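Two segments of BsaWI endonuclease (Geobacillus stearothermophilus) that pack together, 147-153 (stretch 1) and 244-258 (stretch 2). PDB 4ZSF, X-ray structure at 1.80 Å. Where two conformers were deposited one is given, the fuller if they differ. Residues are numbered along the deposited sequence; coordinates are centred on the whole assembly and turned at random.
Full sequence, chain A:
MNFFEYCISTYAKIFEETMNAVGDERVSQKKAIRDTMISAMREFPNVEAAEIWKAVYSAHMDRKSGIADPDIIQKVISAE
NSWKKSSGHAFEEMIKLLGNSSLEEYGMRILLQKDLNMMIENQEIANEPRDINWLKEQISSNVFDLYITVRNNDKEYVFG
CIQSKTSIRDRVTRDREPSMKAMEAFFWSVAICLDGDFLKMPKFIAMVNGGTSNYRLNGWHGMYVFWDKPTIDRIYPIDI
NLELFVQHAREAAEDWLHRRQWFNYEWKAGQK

Stretch 1 147-153: YITVRNN
Stretch 2 244-258: LFVQHAREAAEDWLH

A β-strand, 147-152, lies across one side of an α-helix, 244-258. Their axes approach to 9.3 Å, and their N-to-C directions differ by 62° (signed crossing angle -62°). Both elements enter from earlier in the chain. Strand phi/psi values stay extended, phi from -142 to -124 apart from Arg151 at -95, psi from 127 to 163; the helix holds near -65/-40 until His258, at -113/-19. The register advances two strand residues for every four helix residues: CA-CA distances are 8.5 Å for Ile148-Ala249, 6.4 Å for Val150-Ala253 and 8.3 Å for Asn152-Leu257. Strand alternation and helical periodicity thus present matching rows, and the middle pair is the tightest.

Tyr147 makes no contact with the helix. Ile148 points toward it and, with chi1 and chi2 both t, extends its CD1 to 3.9 Å from Ala249 CB and 4.1 Å from Phe245 CZ. Phe245 leaves the helix sideways, but its t rotamer brings the ring end nearer, where it meets the methyl obliquely. Thr149 points away.

Val150 (chi1 p) occupies the close center. Its CB sits 3.9 Å from Ala253 CB, a short side chain at the point where the backbones come nearest, while Val150 CG1 packs 4.1 Å from Leu257 CD1. Leu257 adopts m, t and points toward the strand.

Arg151 points away and is exposed. Asn152 (chi1 t, chi2 -92°) turns back toward the helix, its ND2 4.0 Å from Leu257 CD1; this polar end touches a methyl without a hydrogen bond. Asn153 then leaves the strand at phi/psi 50/47, out of reach.

No hydrogen bond crosses the contact, which buries 295 Å² in total. Its rule is alternate strand residues facing helix positions spaced by four, with alanines beneath the longer Ile148 and the central Val150, and Leu257 shared by Val150 and Asn152.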

# COMPACT_ATOMS: atom_id res chain seq x y z
N TYR A 147 16.68 1.80 15.35
CA TYR A 147 18.13 1.70 15.21
C TYR A 147 18.75 1.47 16.59
O TYR A 147 18.12 1.81 17.62
CB TYR A 147 18.72 2.97 14.59
CG TYR A 147 18.30 3.14 13.15
CD1 TYR A 147 19.06 2.58 12.14
CD2 TYR A 147 17.11 3.80 12.83
CE1 TYR A 147 18.68 2.74 10.79
CE2 TYR A 147 16.70 3.95 11.48
CZ TYR A 147 17.50 3.40 10.48
OH TYR A 147 17.16 3.59 9.12
N ILE A 148 19.96 0.91 16.63
CA ILE A 148 20.56 0.72 17.97
C ILE A 148 21.96 1.30 17.96
O ILE A 148 22.72 1.16 16.96
CB ILE A 148 20.51 -0.77 18.40
CG1 ILE A 148 21.09 -0.95 19.83
CG2 ILE A 148 21.19 -1.73 17.37
CD1 ILE A 148 20.76 -2.39 20.44
N THR A 149 22.35 1.92 19.08
CA THR A 149 23.64 2.56 19.17
C THR A 149 24.46 2.05 20.32
O THR A 149 23.90 1.43 21.27
CB THR A 149 23.52 4.08 19.40
OG1 THR A 149 22.98 4.32 20.71
CG2 THR A 149 22.64 4.77 18.36
N VAL A 150 25.75 2.33 20.26
CA VAL A 150 26.66 1.96 21.37
C VAL A 150 27.57 3.15 21.63
O VAL A 150 27.93 3.88 20.69
CB VAL A 150 27.51 0.72 21.04
CG1 VAL A 150 28.42 1.00 19.78
CG2 VAL A 150 28.35 0.34 22.23
N ARG A 151 27.88 3.39 22.92
CA ARG A 151 28.74 4.48 23.31
C ARG A 151 30.17 3.98 23.44
O ARG A 151 30.42 2.97 24.08
CB ARG A 151 28.20 5.10 24.62
CG ARG A 151 28.98 6.26 25.14
CD ARG A 151 28.05 7.17 25.98
NE ARG A 151 27.32 8.09 25.12
CZ ARG A 151 27.73 9.32 24.82
NH1 ARG A 151 28.86 9.77 25.36
NH2 ARG A 151 27.03 10.09 24.00
N ASN A 152 31.09 4.63 22.77
CA ASN A 152 32.50 4.25 22.83
C ASN A 152 33.35 5.51 22.83
O ASN A 152 33.18 6.36 21.97
CB ASN A 152 32.85 3.32 21.64
CG ASN A 152 34.30 2.86 21.66
OD1 ASN A 152 35.18 3.51 21.05
ND2 ASN A 152 34.58 1.78 22.39
N ASN A 153 34.24 5.61 23.81
CA ASN A 153 35.08 6.80 23.96
C ASN A 153 34.23 8.06 23.92
O ASN A 153 34.55 9.02 23.21
CB ASN A 153 36.16 6.82 22.88
CG ASN A 153 37.16 5.71 23.08
OD1 ASN A 153 37.38 5.26 24.22
ND2 ASN A 153 37.76 5.23 21.99
N LEU A 244 17.64 -12.68 24.54
CA LEU A 244 18.64 -13.00 23.53
C LEU A 244 18.93 -11.80 22.63
O LEU A 244 20.05 -11.66 22.13
CB LEU A 244 18.19 -14.18 22.64
CG LEU A 244 18.36 -15.56 23.34
CD1 LEU A 244 17.72 -16.68 22.44
CD2 LEU A 244 19.87 -15.94 23.58
N PHE A 245 17.92 -10.97 22.40
CA PHE A 245 18.20 -9.75 21.63
C PHE A 245 19.26 -8.88 22.37
O PHE A 245 20.22 -8.38 21.77
CB PHE A 245 16.90 -8.95 21.42
CG PHE A 245 17.14 -7.54 20.86
CD1 PHE A 245 17.36 -7.33 19.51
CD2 PHE A 245 17.11 -6.45 21.72
CE1 PHE A 245 17.62 -6.03 19.02
CE2 PHE A 245 17.36 -5.16 21.25
CZ PHE A 245 17.60 -4.93 19.90
N VAL A 246 19.05 -8.67 23.66
CA VAL A 246 19.99 -7.85 24.45
C VAL A 246 21.36 -8.51 24.49
O VAL A 246 22.39 -7.82 24.26
CB VAL A 246 19.48 -7.59 25.89
CG1 VAL A 246 20.59 -6.91 26.80
CG2 VAL A 246 18.23 -6.75 25.86
N GLN A 247 21.43 -9.82 24.75
CA GLN A 247 22.76 -10.44 24.83
C GLN A 247 23.47 -10.44 23.44
O GLN A 247 24.69 -10.22 23.35
CB GLN A 247 22.66 -11.85 25.44
CG GLN A 247 22.15 -11.80 26.90
CD GLN A 247 23.06 -10.95 27.77
OE1 GLN A 247 24.27 -11.12 27.70
NE2 GLN A 247 22.51 -9.96 28.47
N HIS A 248 22.72 -10.64 22.35
CA HIS A 248 23.35 -10.58 21.03
C HIS A 248 23.76 -9.15 20.69
O HIS A 248 24.78 -8.95 20.00
CB HIS A 248 22.45 -11.18 19.94
CG HIS A 248 22.19 -12.66 20.13
ND1 HIS A 248 21.19 -13.33 19.44
CD2 HIS A 248 22.76 -13.56 20.96
CE1 HIS A 248 21.19 -14.60 19.81
NE2 HIS A 248 22.15 -14.78 20.72
N ALA A 249 22.96 -8.17 21.11
CA ALA A 249 23.35 -6.76 20.85
C ALA A 249 24.72 -6.47 21.49
O ALA A 249 25.52 -5.70 20.92
CB ALA A 249 22.33 -5.79 21.41
N ARG A 250 24.97 -7.01 22.68
CA ARG A 250 26.29 -6.81 23.33
C ARG A 250 27.43 -7.29 22.44
O ARG A 250 28.51 -6.64 22.29
CB ARG A 250 26.34 -7.57 24.67
CG ARG A 250 25.44 -6.92 25.72
CD ARG A 250 25.43 -7.83 26.96
NE ARG A 250 26.71 -7.75 27.65
CZ ARG A 250 27.06 -8.53 28.67
NH1 ARG A 250 26.22 -9.48 29.06
NH2 ARG A 250 28.24 -8.35 29.28
N GLU A 251 27.21 -8.48 21.87
CA GLU A 251 28.22 -9.10 21.05
C GLU A 251 28.36 -8.38 19.71
O GLU A 251 29.48 -8.21 19.21
CB GLU A 251 27.92 -10.58 20.81
CG GLU A 251 29.14 -11.25 20.19
CD GLU A 251 28.93 -12.73 19.86
OE1 GLU A 251 27.82 -13.28 20.09
OE2 GLU A 251 29.90 -13.34 19.35
N ALA A 252 27.23 -8.00 19.11
CA ALA A 252 27.24 -7.27 17.85
C ALA A 252 27.99 -5.93 18.01
O ALA A 252 28.79 -5.54 17.12
CB ALA A 252 25.79 -7.01 17.40
N ALA A 253 27.72 -5.23 19.11
CA ALA A 253 28.35 -3.89 19.28
C ALA A 253 29.88 -4.05 19.36
O ALA A 253 30.65 -3.26 18.75
CB ALA A 253 27.80 -3.15 20.54
N GLU A 254 30.30 -5.07 20.09
CA GLU A 254 31.72 -5.34 20.26
C GLU A 254 32.37 -5.58 18.89
O GLU A 254 33.39 -4.98 18.55
CB GLU A 254 31.89 -6.55 21.18
CG GLU A 254 33.25 -7.29 21.04
CD GLU A 254 34.45 -6.47 21.53
OE1 GLU A 254 34.25 -5.60 22.42
OE2 GLU A 254 35.59 -6.70 21.03
N ASP A 255 31.74 -6.44 18.11
CA ASP A 255 32.32 -6.84 16.82
C ASP A 255 32.20 -5.70 15.81
O ASP A 255 33.06 -5.59 14.95
CB ASP A 255 31.69 -8.10 16.28
CG ASP A 255 32.21 -9.36 16.99
OD1 ASP A 255 33.22 -9.32 17.78
OD2 ASP A 255 31.61 -10.42 16.77
N TRP A 256 31.15 -4.87 15.89
CA TRP A 256 31.05 -3.75 14.98
C TRP A 256 32.15 -2.73 15.27
O TRP A 256 32.78 -2.15 14.34
CB TRP A 256 29.65 -3.13 15.09
CG TRP A 256 29.38 -2.09 14.08
CD1 TRP A 256 28.68 -2.26 12.90
CD2 TRP A 256 29.68 -0.70 14.19
NE1 TRP A 256 28.55 -1.04 12.26
CE2 TRP A 256 29.16 -0.06 13.02
CE3 TRP A 256 30.35 0.07 15.14
CZ2 TRP A 256 29.28 1.32 12.79
CZ3 TRP A 256 30.52 1.46 14.90
CH2 TRP A 256 29.96 2.07 13.74
N LEU A 257 32.40 -2.51 16.56
CA LEU A 257 33.44 -1.57 16.93
C LEU A 257 34.83 -2.10 16.56
O LEU A 257 35.68 -1.33 16.15
CB LEU A 257 33.41 -1.31 18.44
CG LEU A 257 32.17 -0.51 18.90
CD1 LEU A 257 32.13 -0.62 20.43
CD2 LEU A 257 32.31 0.98 18.41
N HIS A 258 35.09 -3.39 16.73
CA HIS A 258 36.50 -3.81 16.67
C HIS A 258 36.89 -4.69 15.50
O HIS A 258 38.07 -4.78 15.21
CB HIS A 258 36.89 -4.50 17.98
CG HIS A 258 36.76 -3.58 19.16
ND1 HIS A 258 35.99 -3.87 20.27
CD2 HIS A 258 37.23 -2.32 19.35
CE1 HIS A 258 36.04 -2.84 21.11
NE2 HIS A 258 36.76 -1.88 20.56